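Local coordinates for nitrogenase iron-molybdenum cofactor biosynthesis protein NifB (PDB 7JMA) that probably carries out the radical SAM-dependent carbide insertion that accompanies the coupling of two [4Fe-4S] clusters into the [8Fe-9S-C] precursor of the nitrogenase cofactor, at residues A35-I40 with A92-E97; V145-G150 with H165-F170. All blocks are in the same frame, centred on the assembly; numbering follows the deposited sequence.

Contact 1 (A35-I40 with A92-E97)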
loop_
_atom_site.group_PDB
_atom_site.type_symbol
_atom_site.label_atom_id
_atom_site.label_comp_id
_atom_site.label_asym_id
_atom_site.label_seq_id
_atom_site.Cartn_x
_atom_site.Cartn_y
_atom_site.Cartn_z
ATOM N N ALA A 35 4.027 7.167 11.048
ATOM C CA ALA A 35 4.641 7.412 9.738
ATOM C C ALA A 35 4.000 8.646 9.112
ATOM O O ALA A 35 3.180 8.541 8.195
ATOM C CB ALA A 35 4.512 6.176 8.837
ATOM N N PRO A 36 4.356 9.843 9.589
ATOM C CA PRO A 36 3.641 11.041 9.117
ATOM C C PRO A 36 3.960 11.425 7.685
ATOM O O PRO A 36 3.085 11.929 6.969
ATOM C CB PRO A 36 4.111 12.129 10.093
ATOM C CG PRO A 36 5.437 11.678 10.550
ATOM C CD PRO A 36 5.312 10.162 10.664
ATOM N N ARG A 37 5.198 11.247 7.263
ATOM C CA ARG A 37 5.630 11.775 5.979
ATOM C C ARG A 37 5.127 10.911 4.844
ATOM O O ARG A 37 5.255 9.678 4.884
ATOM C CB ARG A 37 7.148 11.850 5.913
ATOM C CG ARG A 37 7.655 12.564 4.678
ATOM C CD ARG A 37 9.097 12.996 4.851
ATOM N NE ARG A 37 9.957 11.861 5.174
ATOM C CZ ARG A 37 11.280 11.937 5.236
ATOM N NH1 ARG A 37 11.887 13.097 4.999
ATOM N NH2 ARG A 37 11.995 10.862 5.536
ATOM N N CYS A 38 4.599 11.550 3.808
ATOM C CA CYS A 38 4.316 10.818 2.584
ATOM C C CYS A 38 5.246 11.360 1.504
ATOM O O CYS A 38 5.706 12.508 1.582
ATOM C CB CYS A 38 2.834 10.920 2.190
ATOM S SG CYS A 38 2.347 9.849 0.814
ATOM N N ASN A 39 5.563 10.518 0.519
ATOM C CA ASN A 39 6.518 10.886 -0.522
ATOM C C ASN A 39 5.875 11.067 -1.895
ATOM O O ASN A 39 6.586 11.259 -2.886
ATOM C CB ASN A 39 7.658 9.866 -0.602
ATOM C CG ASN A 39 7.168 8.434 -0.608
ATOM O OD1 ASN A 39 5.962 8.178 -0.666
ATOM N ND2 ASN A 39 8.111 7.482 -0.569
ATOM N N ILE A 40 4.555 10.999 -1.991
ATOM C CA ILE A 40 3.868 11.236 -3.256
ATOM C C ILE A 40 2.652 12.092 -2.949
ATOM O O ILE A 40 2.183 12.157 -1.814
ATOM C CB ILE A 40 3.429 9.939 -3.972
ATOM C CG1 ILE A 40 2.231 9.313 -3.250
ATOM C CG2 ILE A 40 4.626 8.959 -4.123
ATOM C CD1 ILE A 40 1.742 7.988 -3.902
ATOM N N ALA A 92 4.371 4.474 5.114
ATOM C CA ALA A 92 5.193 3.797 6.112
ATOM C C ALA A 92 6.677 3.821 5.751
ATOM O O ALA A 92 7.526 3.995 6.632
ATOM C CB ALA A 92 4.714 2.355 6.273
ATOM N N LEU A 93 7.021 3.626 4.464
ATOM C CA LEU A 93 8.437 3.497 4.105
ATOM C C LEU A 93 9.201 4.812 4.154
ATOM O O LEU A 93 10.440 4.804 4.164
ATOM C CB LEU A 93 8.582 2.903 2.703
ATOM C CG LEU A 93 8.095 1.471 2.494
ATOM C CD1 LEU A 93 8.325 1.044 1.047
ATOM C CD2 LEU A 93 8.792 0.521 3.483
ATOM N N ALA A 94 8.503 5.935 4.174
ATOM C CA ALA A 94 9.127 7.252 4.116
ATOM C C ALA A 94 9.500 7.791 5.490
ATOM O O ALA A 94 9.813 8.988 5.620
ATOM C CB ALA A 94 8.176 8.217 3.403
ATOM N N ASN A 95 9.476 6.946 6.521
ATOM C CA ASN A 95 9.656 7.394 7.894
ATOM C C ASN A 95 10.549 6.412 8.628
ATOM O O ASN A 95 10.231 5.219 8.697
ATOM C CB ASN A 95 8.306 7.520 8.607
ATOM C CG ASN A 95 7.411 8.553 7.966
ATOM O OD1 ASN A 95 7.458 9.733 8.334
ATOM N ND2 ASN A 95 6.603 8.129 6.998
ATOM N N GLU A 96 11.664 6.910 9.161
ATOM C CA GLU A 96 12.566 6.056 9.928
ATOM C C GLU A 96 11.876 5.424 11.133
ATOM O O GLU A 96 12.253 4.319 11.543
ATOM C CB GLU A 96 13.781 6.867 10.382
ATOM N N GLU A 97 10.874 6.099 11.719
ATOM C CA GLU A 97 10.199 5.536 12.894
ATOM C C GLU A 97 9.603 4.165 12.598
ATOM O O GLU A 97 9.591 3.283 13.467
ATOM C CB GLU A 97 9.111 6.487 13.397
#

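Contact 2 (V145-G150 with H165-F170)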
loop_
_atom_site.group_PDB
_atom_site.type_symbol
_atom_site.label_atom_id
_atom_site.label_comp_id
_atom_site.label_asym_id
_atom_site.label_seq_id
_atom_site.Cartn_x
_atom_site.Cartn_y
_atom_site.Cartn_z
ATOM N N VAL A 145 -1.296 0.992 -14.322
ATOM C CA VAL A 145 -0.047 0.535 -14.913
ATOM C C VAL A 145 0.196 1.135 -16.288
ATOM O O VAL A 145 1.230 0.858 -16.902
ATOM C CB VAL A 145 0.006 -1.005 -14.972
ATOM C CG1 VAL A 145 -0.102 -1.535 -13.558
ATOM C CG2 VAL A 145 -1.112 -1.559 -15.846
ATOM N N ASP A 146 -0.716 1.964 -16.778
ATOM C CA ASP A 146 -0.594 2.615 -18.072
ATOM C C ASP A 146 -0.385 4.102 -17.830
ATOM O O ASP A 146 -1.231 4.736 -17.181
ATOM C CB ASP A 146 -1.854 2.347 -18.892
ATOM C CG ASP A 146 -2.083 3.352 -20.006
ATOM O OD1 ASP A 146 -3.266 3.534 -20.357
ATOM O OD2 ASP A 146 -1.117 3.934 -20.547
ATOM N N PRO A 147 0.718 4.690 -18.304
ATOM C CA PRO A 147 1.039 6.075 -17.906
ATOM C C PRO A 147 0.032 7.107 -18.374
ATOM O O PRO A 147 -0.063 8.179 -17.764
ATOM C CB PRO A 147 2.418 6.317 -18.538
ATOM C CG PRO A 147 2.945 4.962 -18.887
ATOM C CD PRO A 147 1.757 4.100 -19.162
ATOM N N GLU A 148 -0.717 6.842 -19.444
ATOM C CA GLU A 148 -1.735 7.809 -19.841
ATOM C C GLU A 148 -2.863 7.879 -18.822
ATOM O O GLU A 148 -3.551 8.901 -18.744
ATOM C CB GLU A 148 -2.289 7.475 -21.226
ATOM C CG GLU A 148 -3.308 6.364 -21.223
ATOM C CD GLU A 148 -4.064 6.242 -22.532
ATOM O OE1 GLU A 148 -3.564 6.742 -23.563
ATOM O OE2 GLU A 148 -5.152 5.625 -22.531
ATOM N N ILE A 149 -3.054 6.825 -18.033
ATOM C CA ILE A 149 -4.012 6.852 -16.937
ATOM C C ILE A 149 -3.349 7.300 -15.642
ATOM O O ILE A 149 -3.921 8.095 -14.890
ATOM C CB ILE A 149 -4.666 5.463 -16.781
ATOM C CG1 ILE A 149 -5.521 5.136 -18.008
ATOM C CG2 ILE A 149 -5.475 5.393 -15.482
ATOM C CD1 ILE A 149 -6.078 3.730 -18.018
ATOM N N GLY A 150 -2.134 6.803 -15.373
ATOM C CA GLY A 150 -1.464 7.128 -14.126
ATOM C C GLY A 150 -1.099 8.594 -13.996
ATOM O O GLY A 150 -1.108 9.143 -12.889
ATOM N N HIS A 165 7.207 15.431 -11.716
ATOM C CA HIS A 165 5.843 15.863 -11.976
ATOM C C HIS A 165 5.211 15.042 -13.084
ATOM O O HIS A 165 5.900 14.511 -13.959
ATOM C CB HIS A 165 5.767 17.322 -12.408
ATOM C CG HIS A 165 6.316 18.272 -11.408
ATOM N ND1 HIS A 165 5.517 18.912 -10.484
ATOM C CD2 HIS A 165 7.580 18.692 -11.177
ATOM C CE1 HIS A 165 6.268 19.696 -9.734
ATOM N NE2 HIS A 165 7.522 19.579 -10.132
ATOM N N GLY A 166 3.886 14.979 -13.036
ATOM C CA GLY A 166 3.113 14.548 -14.187
ATOM C C GLY A 166 3.445 13.135 -14.594
ATOM O O GLY A 166 3.527 12.219 -13.762
ATOM N N ARG A 167 3.635 12.949 -15.899
ATOM C CA ARG A 167 3.830 11.604 -16.419
ATOM C C ARG A 167 5.101 10.980 -15.862
ATOM O O ARG A 167 5.102 9.807 -15.469
ATOM C CB ARG A 167 3.863 11.632 -17.943
ATOM C CG ARG A 167 4.004 10.251 -18.551
ATOM C CD ARG A 167 4.205 10.334 -20.051
ATOM N NE ARG A 167 3.089 9.728 -20.765
ATOM C CZ ARG A 167 3.163 8.581 -21.428
ATOM N NH1 ARG A 167 4.308 7.908 -21.476
ATOM N NH2 ARG A 167 2.091 8.105 -22.046
ATOM N N GLU A 168 6.188 11.759 -15.786
ATOM C CA GLU A 168 7.430 11.231 -15.227
ATOM C C GLU A 168 7.247 10.803 -13.778
ATOM O O GLU A 168 7.840 9.813 -13.339
ATOM C CB GLU A 168 8.550 12.260 -15.336
ATOM C CG GLU A 168 9.906 11.701 -14.929
ATOM C CD GLU A 168 11.064 12.617 -15.285
ATOM O OE1 GLU A 168 12.068 12.112 -15.837
ATOM O OE2 GLU A 168 10.978 13.834 -15.005
ATOM N N ALA A 169 6.443 11.546 -13.012
ATOM C CA ALA A 169 6.162 11.129 -11.638
ATOM C C ALA A 169 5.534 9.734 -11.602
ATOM O O ALA A 169 5.987 8.856 -10.858
ATOM C CB ALA A 169 5.257 12.154 -10.946
ATOM N N PHE A 170 4.484 9.511 -12.394
ATOM C CA PHE A 170 3.860 8.191 -12.393
ATOM C C PHE A 170 4.821 7.113 -12.881
ATOM O O PHE A 170 4.813 5.981 -12.370
ATOM C CB PHE A 170 2.601 8.166 -13.257
ATOM C CG PHE A 170 2.059 6.779 -13.418
ATOM C CD1 PHE A 170 1.386 6.170 -12.371
ATOM C CD2 PHE A 170 2.298 6.053 -14.580
ATOM C CE1 PHE A 170 0.906 4.862 -12.498
ATOM C CE2 PHE A 170 1.826 4.756 -14.707
ATOM C CZ PHE A 170 1.131 4.164 -13.663
#

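Contact 1 (A35-I40 with A92-E97)
The loop that opens the CX3CX2C cluster-binding motif of this radical SAM enzyme is tied to the turn ahead of helix 96-108 by the side chain of Asn95 and by Arg37, the residue just before Cys38. The carboxamide of Asn95 pairs with both backbone polar groups of Arg37. Arg37 N donates to Asn95 OD1 at 2.9 Å and 159°, lying in the carbonyl plane on a lone pair. In return, Asn95 ND2 reaches Arg37 O at 2.9 Å, also on a lone pair. Two bonds of opposite direction fix the rotation of the amide, and ND2 has a further weak bond to Asp91 O. The Asn95 OD1 that accepts from Arg37 N also has Pro36 CD at 3.2 Å.

Cys38, seen as a ligand of the second [4Fe-4S] cluster, follows directly, although no cluster is bound here. The side chain of its neighbour Arg37 reaches back to the turn: with CG anti to the backbone N (chi1 -172°) and the chain bent at chi3, the guanidinium meets Ala94 O side-on. Arg37 NE donates to Ala94 O at 2.9 Å, nearly along the C=O axis, while Arg37 NH2 reaches that oxygen at 2.9 Å from above the carbonyl plane. Both bonds stay within the guanidinium plane.

Van der Waals contacts flank these bonds. The Ala94 methyl, CB, sits 3.6 Å from Arg37 O and also rests against the amide of Asn39, whose OD1 accepts from Asn119 ND2. At the other end, Ala35 CB approaches Ala92 CA to 3.7 Å.

Contact 2 (V145-G150 with H165-F170)
Asp146 O, on the residue whose carbonyl carbon borders the Phe170 ring, accepts two backbone bonds, from Ile149 N and from Gly150 N, each at 2.9 Å. Asp146 is the N-cap of the short helix 147-150, which follows strand 137-141 of the parallel sheet and packs against the first turn of helix 166-186. Its side chain completes the cap: Glu148 N donates to Asp146 OD2 at 3.1 Å, reaching the oxygen from above the carboxylate plane.

Phe170 buries the largest area of any residue here, 105 Å². Its CG stands anti to the backbone N (chi1 172°), directing the ring to the backbone of the capped helix. Gly150 CA lies over one ring face, 3.5 Å from the centroid and 14° off the normal, a CH-pi contact. The glycine is what permits this approach, since a CB built on it would come within 2.3 Å of Phe170 CD1. Pro147 CA approaches obliquely, 3.5 Å from Phe170 CE2, and Val145 CA meets the ring edge. An alanine in place of Phe170 would probably leave Gly150 CA without its aromatic partner and open a gap between the two helices beside Pro147.

Outside the ring contact, the Arg167 side chain bends at chi3 and lays its guanidinium flat against the Pro147 ring carbon CB. The charge is met by a salt bridge from Arg167 NH1 to Glu171 OE2, and a long, weak ion pair links NE with Glu151. Pro147 CB sits over the centre of that guanidinium face, 3.7 Å from Arg167 CZ.

Contact 1 closes before contact 2 opens along the chain; their centres are 22 Å apart and their nearest atoms about 7 Å. Both belong to the radical SAM region, of TIM-barrel type. In contact 1 the loops following strands 29-31 and 83-86 of the six-stranded parallel sheet meet; contact 2 uses the segment following strand 137-141. The small antiparallel sheet joins them: contact 1 runs into its strand 40-42, and helix 166-186 of contact 2 leaves its strand 162-165. On the strand between, Tyr154 touches both Ile40 and Phe170. Contact 1 holds the ligand Cys38, and the Phe170 side chain lies about 9 Å from that of Cys42, another ligand of the same unbound cluster.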